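Local coordinates for protein proline iminopeptidase (Streptomyces halstedii, PDB 3WMR) that acts as an amidohydrolase of the alpha/beta hydrolase fold, with a hydrophobic tunnel for interaction with polyketide substrates, at residues A[30-35]-A[86-91]; A[62-67]-A[209-214]; A[202-207]-A[292-297]. All blocks are in the same frame, centred on the assembly; numbering follows the deposited sequence.

Interaction 1 (A[30-35]-A[86-91]); sequences GQYRTW and GSTHLP
T88 clasps the main chain of R33 at two points, joining the 86-91 loop to the start of strand 32-39 in the alpha/beta hydrolase sheet. Its hydroxyl OG1, set beside its own backbone N (chi1 -49°), takes the N-H of R33 at 2.7 Å. T88 N returns a bond to R33 O at 3.1 Å, in the carbonyl plane. The CB of T88 meanwhile packs on that of Y32 at 3.8 Å. The Y32 side chain crosses that of T88 at about a right angle. Over one face of its ring L90 CD2 makes a CH-pi contact, 3.9 Å from the centroid and offset toward the rim, while Q31 CB sits above the opposite face. At the other end S87 OG receives the W35 N-H almost straight (2.9 Å, 176°) and also bonds to D80 O of strand 76-80. W35 CB presses on G86 C at 3.3 Å, and a CB on G86 would run into W35 CG. The two segments run in roughly opposite directions (152° apart), yet two of the three bonds end on hydroxyls rather than on carbonyls. The loop thus meets the N-H groups of R33 and W35 with side-chain oxygens.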
loop_
_atom_site.group_PDB
_atom_site.type_symbol
_atom_site.label_atom_id
_atom_site.label_comp_id
_atom_site.label_asym_id
_atom_site.label_seq_id
_atom_site.Cartn_x
_atom_site.Cartn_y
_atom_site.Cartn_z
ATOM N N GLY A 30 18.387 12.728 4.192
ATOM C CA GLY A 30 18.799 14.119 4.157
ATOM C C GLY A 30 18.570 14.762 5.514
ATOM O O GLY A 30 19.069 14.288 6.537
ATOM N N GLN A 31 17.766 15.817 5.508
ATOM C CA GLN A 31 17.455 16.601 6.694
ATOM C C GLN A 31 16.532 15.877 7.697
ATOM O O GLN A 31 16.432 16.295 8.848
ATOM C CB GLN A 31 16.803 17.906 6.224
ATOM C CG GLN A 31 16.420 18.904 7.300
ATOM C CD GLN A 31 15.632 20.065 6.730
ATOM O OE1 GLN A 31 15.663 20.312 5.523
ATOM N NE2 GLN A 31 14.911 20.779 7.591
ATOM N N TYR A 32 15.865 14.804 7.267
ATOM C CA TYR A 32 14.826 14.153 8.087
ATOM C C TYR A 32 15.205 12.719 8.436
ATOM O O TYR A 32 16.278 12.259 8.058
ATOM C CB TYR A 32 13.476 14.185 7.353
ATOM C CG TYR A 32 13.168 15.520 6.703
ATOM C CD1 TYR A 32 12.793 16.622 7.473
ATOM C CD2 TYR A 32 13.254 15.681 5.322
ATOM C CE1 TYR A 32 12.518 17.843 6.887
ATOM C CE2 TYR A 32 12.969 16.900 4.726
ATOM C CZ TYR A 32 12.604 17.975 5.510
ATOM O OH TYR A 32 12.326 19.192 4.913
ATOM N N ARG A 33 14.321 12.029 9.159
ATOM C CA ARG A 33 14.529 10.642 9.583
ATOM C C ARG A 33 13.448 9.716 9.003
ATOM O O ARG A 33 12.270 10.086 8.957
ATOM C CB ARG A 33 14.473 10.541 11.109
ATOM C CG ARG A 33 15.336 11.543 11.870
ATOM C CD ARG A 33 16.825 11.309 11.677
ATOM N NE ARG A 33 17.225 9.971 12.109
ATOM C CZ ARG A 33 18.464 9.496 12.038
ATOM N NH1 ARG A 33 19.450 10.251 11.569
ATOM N NH2 ARG A 33 18.718 8.256 12.439
ATOM N N THR A 34 13.851 8.512 8.592
ATOM C CA THR A 34 12.921 7.461 8.158
ATOM C C THR A 34 12.991 6.306 9.141
ATOM O O THR A 34 14.066 5.756 9.358
ATOM C CB THR A 34 13.285 6.914 6.762
ATOM O OG1 THR A 34 13.217 7.964 5.796
ATOM C CG2 THR A 34 12.343 5.782 6.344
ATOM N N TRP A 35 11.849 5.921 9.705
ATOM C CA TRP A 35 11.773 4.836 10.685
ATOM C C TRP A 35 11.553 3.483 10.022
ATOM O O TRP A 35 10.724 3.354 9.112
ATOM C CB TRP A 35 10.633 5.080 11.673
ATOM C CG TRP A 35 10.582 4.077 12.794
ATOM C CD1 TRP A 35 11.204 4.176 14.020
ATOM C CD2 TRP A 35 9.891 2.820 12.798
ATOM N NE1 TRP A 35 10.944 3.053 14.774
ATOM C CE2 TRP A 35 10.134 2.211 14.053
ATOM C CE3 TRP A 35 9.090 2.149 11.865
ATOM C CZ2 TRP A 35 9.606 0.960 14.393
ATOM C CZ3 TRP A 35 8.565 0.913 12.203
ATOM C CH2 TRP A 35 8.832 0.324 13.461
ATOM N N GLY A 86 6.706 6.602 12.707
ATOM C CA GLY A 86 7.966 6.833 13.402
ATOM C C GLY A 86 8.915 7.751 12.666
ATOM O O GLY A 86 9.962 8.105 13.201
ATOM N N SER A 87 8.571 8.129 11.436
ATOM C CA SER A 87 9.412 9.026 10.641
ATOM C C SER A 87 9.123 10.481 10.999
ATOM O O SER A 87 8.228 10.755 11.784
ATOM C CB SER A 87 9.189 8.759 9.152
ATOM O OG SER A 87 9.456 7.387 8.868
ATOM N N THR A 88 9.891 11.408 10.430
ATOM C CA THR A 88 9.703 12.833 10.702
ATOM C C THR A 88 8.310 13.285 10.236
ATOM O O THR A 88 7.913 13.025 9.098
ATOM C CB THR A 88 10.786 13.698 10.006
ATOM O OG1 THR A 88 12.087 13.156 10.270
ATOM C CG2 THR A 88 10.744 15.151 10.496
ATOM N N HIS A 89 7.573 13.939 11.132
ATOM C CA HIS A 89 6.303 14.581 10.791
ATOM C C HIS A 89 6.579 15.994 10.328
ATOM O O HIS A 89 7.403 16.684 10.912
ATOM C CB HIS A 89 5.368 14.593 11.993
ATOM C CG HIS A 89 4.937 13.228 12.413
ATOM N ND1 HIS A 89 3.627 12.812 12.360
ATOM C CD2 HIS A 89 5.651 12.167 12.854
ATOM C CE1 HIS A 89 3.549 11.558 12.765
ATOM N NE2 HIS A 89 4.764 11.144 13.074
ATOM N N LEU A 90 5.910 16.406 9.257
ATOM C CA LEU A 90 6.058 17.749 8.717
ATOM C C LEU A 90 4.670 18.352 8.478
ATOM O O LEU A 90 4.280 18.583 7.332
ATOM C CB LEU A 90 6.859 17.722 7.412
ATOM C CG LEU A 90 8.260 17.101 7.443
ATOM C CD1 LEU A 90 8.213 15.586 7.572
ATOM C CD2 LEU A 90 9.033 17.478 6.185
ATOM N N PRO A 91 3.922 18.623 9.566
ATOM C CA PRO A 91 2.556 19.147 9.440
ATOM C C PRO A 91 2.446 20.408 8.584
ATOM O O PRO A 91 1.422 20.611 7.945
ATOM C CB PRO A 91 2.156 19.462 10.886
ATOM C CG PRO A 91 3.045 18.629 11.734
ATOM C CD PRO A 91 4.336 18.501 10.977
#

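Interaction 2 (A[62-67]-A[209-214]); sequences YLLAMT and WPRDFA
In this alpha/beta hydrolase the 3-10 segment 62-67 meets the first turn of helix 211-222, for which P210 is the N-cap residue. The tight part is at Y62, whose CA and CB press on the helix backbone: CA lies 3.2 Å from D212 O, and CB rests on F213 CA at 3.9 Å. The N-H of Y62 is taken not by D212 O, which it meets at a poor angle, but by T216 OG1 one turn further along the helix. With CG in the crowded position between backbone N and carbonyl carbon (chi1 81°), the Y62 ring swings away from the helix, and its hydroxyl bonds to Q125 and G54 N close to S126, the predicted nucleophile. The looser side is formed by L64, the exposed R211 and the D212 carboxylate. L64 CB faces D212 OD2 at 3.7 Å, while its CD1 sits at the edge of the R211 guanidinium. R211 folds back so that NH2 makes an in-plane salt bridge to D212 OD1 at 2.7 Å. An alanine at D212 would probably loosen this side, since the salt bridge, the cover over L64 CB and one hold on a bridging water all go with the carboxylate. That water donates to Y62 O and D212 OD2 and accepts the N-H of A65 at 2.9 Å.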
loop_
_atom_site.group_PDB
_atom_site.type_symbol
_atom_site.label_atom_id
_atom_site.label_comp_id
_atom_site.label_asym_id
_atom_site.label_seq_id
_atom_site.Cartn_x
_atom_site.Cartn_y
_atom_site.Cartn_z
ATOM N N TYR A 62 -0.498 -1.914 9.914
ATOM C CA TYR A 62 -1.476 -2.868 9.346
ATOM C C TYR A 62 -0.845 -3.997 8.511
ATOM O O TYR A 62 -1.523 -4.963 8.175
ATOM C CB TYR A 62 -2.550 -2.130 8.524
ATOM C CG TYR A 62 -2.117 -1.762 7.101
ATOM C CD1 TYR A 62 -1.264 -0.693 6.875
ATOM C CD2 TYR A 62 -2.580 -2.478 5.989
ATOM C CE1 TYR A 62 -0.849 -0.357 5.595
ATOM C CE2 TYR A 62 -2.175 -2.132 4.685
ATOM C CZ TYR A 62 -1.302 -1.073 4.505
ATOM O OH TYR A 62 -0.867 -0.707 3.249
ATOM N N LEU A 63 0.441 -3.871 8.170
ATOM C CA LEU A 63 1.157 -4.919 7.435
ATOM C C LEU A 63 1.923 -5.879 8.346
ATOM O O LEU A 63 2.650 -6.740 7.841
ATOM C CB LEU A 63 2.126 -4.295 6.412
ATOM C CG LEU A 63 1.480 -3.541 5.253
ATOM C CD1 LEU A 63 2.535 -2.926 4.351
ATOM C CD2 LEU A 63 0.575 -4.446 4.437
ATOM N N LEU A 64 1.760 -5.759 9.672
ATOM C CA LEU A 64 2.616 -6.499 10.626
ATOM C C LEU A 64 2.429 -8.015 10.570
ATOM O O LEU A 64 3.349 -8.747 10.855
ATOM C CB LEU A 64 2.415 -6.006 12.068
ATOM C CG LEU A 64 3.221 -4.765 12.444
ATOM C CD1 LEU A 64 2.742 -4.202 13.787
ATOM C CD2 LEU A 64 4.710 -5.076 12.482
ATOM N N ALA A 65 1.263 -8.467 10.143
ATOM C CA ALA A 65 1.016 -9.884 9.846
ATOM C C ALA A 65 2.072 -10.546 8.968
ATOM O O ALA A 65 2.349 -11.738 9.096
ATOM C CB ALA A 65 -0.336 -10.023 9.178
ATOM N N MET A 66 2.669 -9.772 8.074
ATOM C CA MET A 66 3.628 -10.306 7.119
ATOM C C MET A 66 4.991 -10.695 7.702
ATOM O O MET A 66 5.867 -11.174 6.974
ATOM C CB MET A 66 3.785 -9.307 5.966
ATOM C CG MET A 66 2.489 -9.150 5.189
ATOM S SD MET A 66 2.646 -8.142 3.697
ATOM C CE MET A 66 3.896 -9.067 2.815
ATOM N N THR A 67 5.185 -10.493 9.006
ATOM C CA THR A 67 6.302 -11.134 9.716
ATOM C C THR A 67 6.211 -12.662 9.639
ATOM O O THR A 67 7.190 -13.339 9.889
ATOM C CB THR A 67 6.367 -10.732 11.200
ATOM O OG1 THR A 67 5.118 -11.032 11.819
ATOM C CG2 THR A 67 6.669 -9.233 11.358
ATOM N N TRP A 209 -12.410 -4.180 13.725
ATOM C CA TRP A 209 -11.178 -4.167 12.943
ATOM C C TRP A 209 -10.035 -4.879 13.699
ATOM O O TRP A 209 -9.943 -4.759 14.939
ATOM C CB TRP A 209 -10.781 -2.728 12.608
ATOM C CG TRP A 209 -11.646 -2.071 11.556
ATOM C CD1 TRP A 209 -12.447 -2.693 10.651
ATOM C CD2 TRP A 209 -11.739 -0.669 11.278
ATOM N NE1 TRP A 209 -13.058 -1.775 9.849
ATOM C CE2 TRP A 209 -12.632 -0.521 10.198
ATOM C CE3 TRP A 209 -11.159 0.477 11.840
ATOM C CZ2 TRP A 209 -12.959 0.722 9.657
ATOM C CZ3 TRP A 209 -11.489 1.718 11.305
ATOM C CH2 TRP A 209 -12.392 1.829 10.223
ATOM N N PRO A 210 -9.171 -5.628 12.963
ATOM C CA PRO A 210 -7.917 -6.123 13.520
ATOM C C PRO A 210 -7.126 -4.972 14.140
ATOM O O PRO A 210 -7.151 -3.864 13.615
ATOM C CB PRO A 210 -7.182 -6.675 12.290
ATOM C CG PRO A 210 -8.268 -7.078 11.355
ATOM C CD PRO A 210 -9.371 -6.084 11.571
ATOM N N ARG A 211 -6.453 -5.221 15.259
ATOM C CA ARG A 211 -5.677 -4.168 15.929
ATOM C C ARG A 211 -4.665 -3.498 14.987
ATOM O O ARG A 211 -4.475 -2.268 15.005
ATOM C CB ARG A 211 -4.920 -4.741 17.120
ATOM C CG ARG A 211 -4.256 -3.679 17.988
ATOM C CD ARG A 211 -2.886 -4.134 18.459
ATOM N NE ARG A 211 -1.924 -4.090 17.371
ATOM C CZ ARG A 211 -1.099 -3.077 17.103
ATOM N NH1 ARG A 211 -1.086 -1.981 17.857
ATOM N NH2 ARG A 211 -0.272 -3.170 16.060
ATOM N N ASP A 212 -3.986 -4.319 14.194
ATOM C CA ASP A 212 -3.018 -3.798 13.246
ATOM C C ASP A 212 -3.670 -2.820 12.265
ATOM O O ASP A 212 -3.069 -1.799 11.928
ATOM C CB ASP A 212 -2.317 -4.950 12.507
ATOM C CG ASP A 212 -1.387 -5.744 13.411
ATOM O OD1 ASP A 212 -0.977 -5.217 14.468
ATOM O OD2 ASP A 212 -1.063 -6.896 13.062
ATOM N N PHE A 213 -4.889 -3.125 11.820
ATOM C CA PHE A 213 -5.627 -2.231 10.911
ATOM C C PHE A 213 -6.019 -0.942 11.655
ATOM O O PHE A 213 -5.772 0.175 11.173
ATOM C CB PHE A 213 -6.851 -2.944 10.306
ATOM C CG PHE A 213 -7.588 -2.123 9.265
ATOM C CD1 PHE A 213 -7.209 -2.166 7.924
ATOM C CD2 PHE A 213 -8.632 -1.282 9.629
ATOM C CE1 PHE A 213 -7.857 -1.384 6.969
ATOM C CE2 PHE A 213 -9.290 -0.508 8.676
ATOM C CZ PHE A 213 -8.897 -0.560 7.343
ATOM N N ALA A 214 -6.575 -1.099 12.860
ATOM C CA ALA A 214 -6.934 0.041 13.692
ATOM C C ALA A 214 -5.711 0.898 14.031
ATOM O O ALA A 214 -5.773 2.148 13.977
ATOM C CB ALA A 214 -7.620 -0.437 14.960
HETATM O O HOH W 1 -1.272 -7.038 9.891
#

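Interaction 3 (A[202-207]-A[292-297]); sequences HVCRIV and SHVPHL
The histidine loop of the alpha/beta hydrolase fold, with H293 as the predicted third member of a catalytic triad beside S126 and D266, packs here against the 202-207 segment that follows helix 189-202. The two segments share a polar link through E298. Its OE2 takes both S292 OG and R205 N, so one carboxylate oxygen ties the two segments together. S292 OG is held in the crowded position between its backbone N and carbonyl carbon (chi1 61°), where it lies against V203 C at 3.3 Å.

The apolar contacts join C204 SG to V294 CG2 at 3.9 Å and lay the aliphatic part of R205 along S292, with R205 CD 3.9 Å from S292 CB; the far end of R205 turns to R201 O through NH1.

The closest approaches are largely carbonyl oxygens against carbon. H202 O meets S292 CB at 3.3 Å and also touches H293 CB. V203 O comes closer still to that carbon, 3.1 Å from H293 CB, and rests on V294 CG2 as well. Two carbonyls thus pack against the root of the histidine, while its CG stands anti to the backbone N (chi1 -159°) and its ND1 bonds to D266 OD1. That bond probably fixes the ring's rotation, and the acidic partner is likely to favour a proton on ND1. A further contact of this kind lies at the helix 295-298 end, where I206 points toward 292-297 and its CD1 touches L297 O at 3.4 Å.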
loop_
_atom_site.group_PDB
_atom_site.type_symbol
_atom_site.label_atom_id
_atom_site.label_comp_id
_atom_site.label_asym_id
_atom_site.label_seq_id
_atom_site.Cartn_x
_atom_site.Cartn_y
_atom_site.Cartn_z
ATOM N N HIS A 202 -15.360 -3.720 0.979
ATOM C CA HIS A 202 -14.238 -3.622 0.047
ATOM C C HIS A 202 -12.887 -3.226 0.656
ATOM O O HIS A 202 -11.876 -3.283 -0.050
ATOM C CB HIS A 202 -14.587 -2.637 -1.079
ATOM C CG HIS A 202 -15.899 -2.913 -1.738
ATOM N ND1 HIS A 202 -16.991 -2.083 -1.592
ATOM C CD2 HIS A 202 -16.305 -3.923 -2.539
ATOM C CE1 HIS A 202 -18.013 -2.576 -2.264
ATOM N NE2 HIS A 202 -17.624 -3.692 -2.850
ATOM N N VAL A 203 -12.831 -2.856 1.938
ATOM C CA VAL A 203 -11.546 -2.438 2.528
ATOM C C VAL A 203 -11.051 -3.422 3.590
ATOM O O VAL A 203 -9.897 -3.863 3.552
ATOM C CB VAL A 203 -11.595 -1.004 3.088
ATOM C CG1 VAL A 203 -10.300 -0.660 3.795
ATOM C CG2 VAL A 203 -11.835 0.011 1.964
ATOM N N CYS A 204 -11.922 -3.740 4.546
ATOM C CA CYS A 204 -11.621 -4.713 5.586
ATOM C C CYS A 204 -12.919 -5.356 6.051
ATOM O O CYS A 204 -13.718 -4.735 6.767
ATOM C CB CYS A 204 -10.923 -4.054 6.783
ATOM S SG CYS A 204 -10.448 -5.240 8.081
ATOM N N ARG A 205 -13.122 -6.598 5.640
ATOM C CA ARG A 205 -14.333 -7.323 5.987
ATOM C C ARG A 205 -14.349 -7.849 7.432
ATOM O O ARG A 205 -15.383 -8.324 7.903
ATOM C CB ARG A 205 -14.559 -8.452 4.983
ATOM C CG ARG A 205 -14.863 -7.925 3.592
ATOM C CD ARG A 205 -14.560 -8.928 2.508
ATOM N NE ARG A 205 -15.637 -9.887 2.314
ATOM C CZ ARG A 205 -16.764 -9.647 1.653
ATOM N NH1 ARG A 205 -17.021 -8.447 1.133
ATOM N NH2 ARG A 205 -17.666 -10.609 1.535
ATOM N N ILE A 206 -13.232 -7.747 8.146
ATOM C CA ILE A 206 -13.223 -8.142 9.549
ATOM C C ILE A 206 -13.577 -6.951 10.431
ATOM O O ILE A 206 -12.875 -5.925 10.418
ATOM C CB ILE A 206 -11.873 -8.723 10.016
ATOM C CG1 ILE A 206 -11.442 -9.874 9.113
ATOM C CG2 ILE A 206 -11.999 -9.223 11.467
ATOM C CD1 ILE A 206 -9.986 -10.260 9.275
ATOM N N VAL A 207 -14.663 -7.120 11.198
ATOM C CA VAL A 207 -15.168 -6.138 12.156
ATOM C C VAL A 207 -15.538 -6.902 13.441
ATOM O O VAL A 207 -16.169 -7.949 13.342
ATOM C CB VAL A 207 -16.425 -5.437 11.601
ATOM C CG1 VAL A 207 -17.038 -4.499 12.633
ATOM C CG2 VAL A 207 -16.086 -4.686 10.311
ATOM N N SER A 292 -10.892 -8.711 0.697
ATOM C CA SER A 292 -11.014 -7.445 -0.012
ATOM C C SER A 292 -9.633 -6.801 -0.093
ATOM O O SER A 292 -8.763 -7.286 -0.818
ATOM C CB SER A 292 -12.048 -6.531 0.660
ATOM O OG SER A 292 -11.680 -6.215 1.992
ATOM N N HIS A 293 -9.428 -5.718 0.643
ATOM C CA HIS A 293 -8.228 -4.901 0.490
ATOM C C HIS A 293 -7.068 -5.340 1.372
ATOM O O HIS A 293 -5.920 -4.937 1.136
ATOM C CB HIS A 293 -8.577 -3.433 0.780
ATOM C CG HIS A 293 -7.618 -2.454 0.198
ATOM N ND1 HIS A 293 -7.444 -2.301 -1.161
ATOM C CD2 HIS A 293 -6.810 -1.545 0.785
ATOM C CE1 HIS A 293 -6.558 -1.352 -1.386
ATOM N NE2 HIS A 293 -6.153 -0.882 -0.221
ATOM N N VAL A 294 -7.346 -6.169 2.382
ATOM C CA VAL A 294 -6.298 -6.607 3.297
ATOM C C VAL A 294 -6.259 -8.127 3.469
ATOM O O VAL A 294 -6.450 -8.624 4.584
ATOM C CB VAL A 294 -6.409 -5.901 4.667
ATOM C CG1 VAL A 294 -6.040 -4.433 4.534
ATOM C CG2 VAL A 294 -7.799 -6.051 5.276
ATOM N N PRO A 295 -5.977 -8.867 2.374
ATOM C CA PRO A 295 -5.948 -10.339 2.387
ATOM C C PRO A 295 -4.962 -10.975 3.385
ATOM O O PRO A 295 -5.185 -12.104 3.864
ATOM C CB PRO A 295 -5.585 -10.706 0.946
ATOM C CG PRO A 295 -4.969 -9.481 0.351
ATOM C CD PRO A 295 -5.600 -8.316 1.054
ATOM N N HIS A 296 -3.892 -10.260 3.704
ATOM C CA HIS A 296 -2.956 -10.704 4.706
ATOM C C HIS A 296 -3.586 -10.805 6.115
ATOM O O HIS A 296 -2.988 -11.396 6.984
ATOM C CB HIS A 296 -1.728 -9.794 4.743
ATOM C CG HIS A 296 -2.028 -8.379 5.101
ATOM N ND1 HIS A 296 -2.574 -7.478 4.202
ATOM C CD2 HIS A 296 -1.834 -7.695 6.250
ATOM C CE1 HIS A 296 -2.722 -6.308 4.793
ATOM N NE2 HIS A 296 -2.270 -6.408 6.033
ATOM N N LEU A 297 -4.746 -10.168 6.311
ATOM C CA LEU A 297 -5.509 -10.206 7.558
ATOM C C LEU A 297 -6.752 -11.062 7.393
ATOM O O LEU A 297 -7.108 -11.844 8.274
ATOM C CB LEU A 297 -5.912 -8.783 7.972
ATOM C CG LEU A 297 -4.781 -7.942 8.569
ATOM C CD1 LEU A 297 -5.212 -6.500 8.741
ATOM C CD2 LEU A 297 -4.332 -8.522 9.906
#

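In the fold
Interactions 2 and 3 sit together on one side of the chain's centre, their own centres about 10 Å apart, whereas interaction 1 lies at the start of strand 32-39, one strand in from the sheet edge, its centre about 22 and 29 Å from theirs. The segments of interactions 1 and 2 alternate along the chain, as do those of 2 and 3, while interaction 1 closes before 3 opens. Interactions 2 and 3 touch directly: H296 NE2 reaches Y62 O, and P210 packs on C204. The chain from 202 to 214 therefore spans both, set against the loop after strand 49-52 and the histidine loop. This joins the surroundings of the predicted triad.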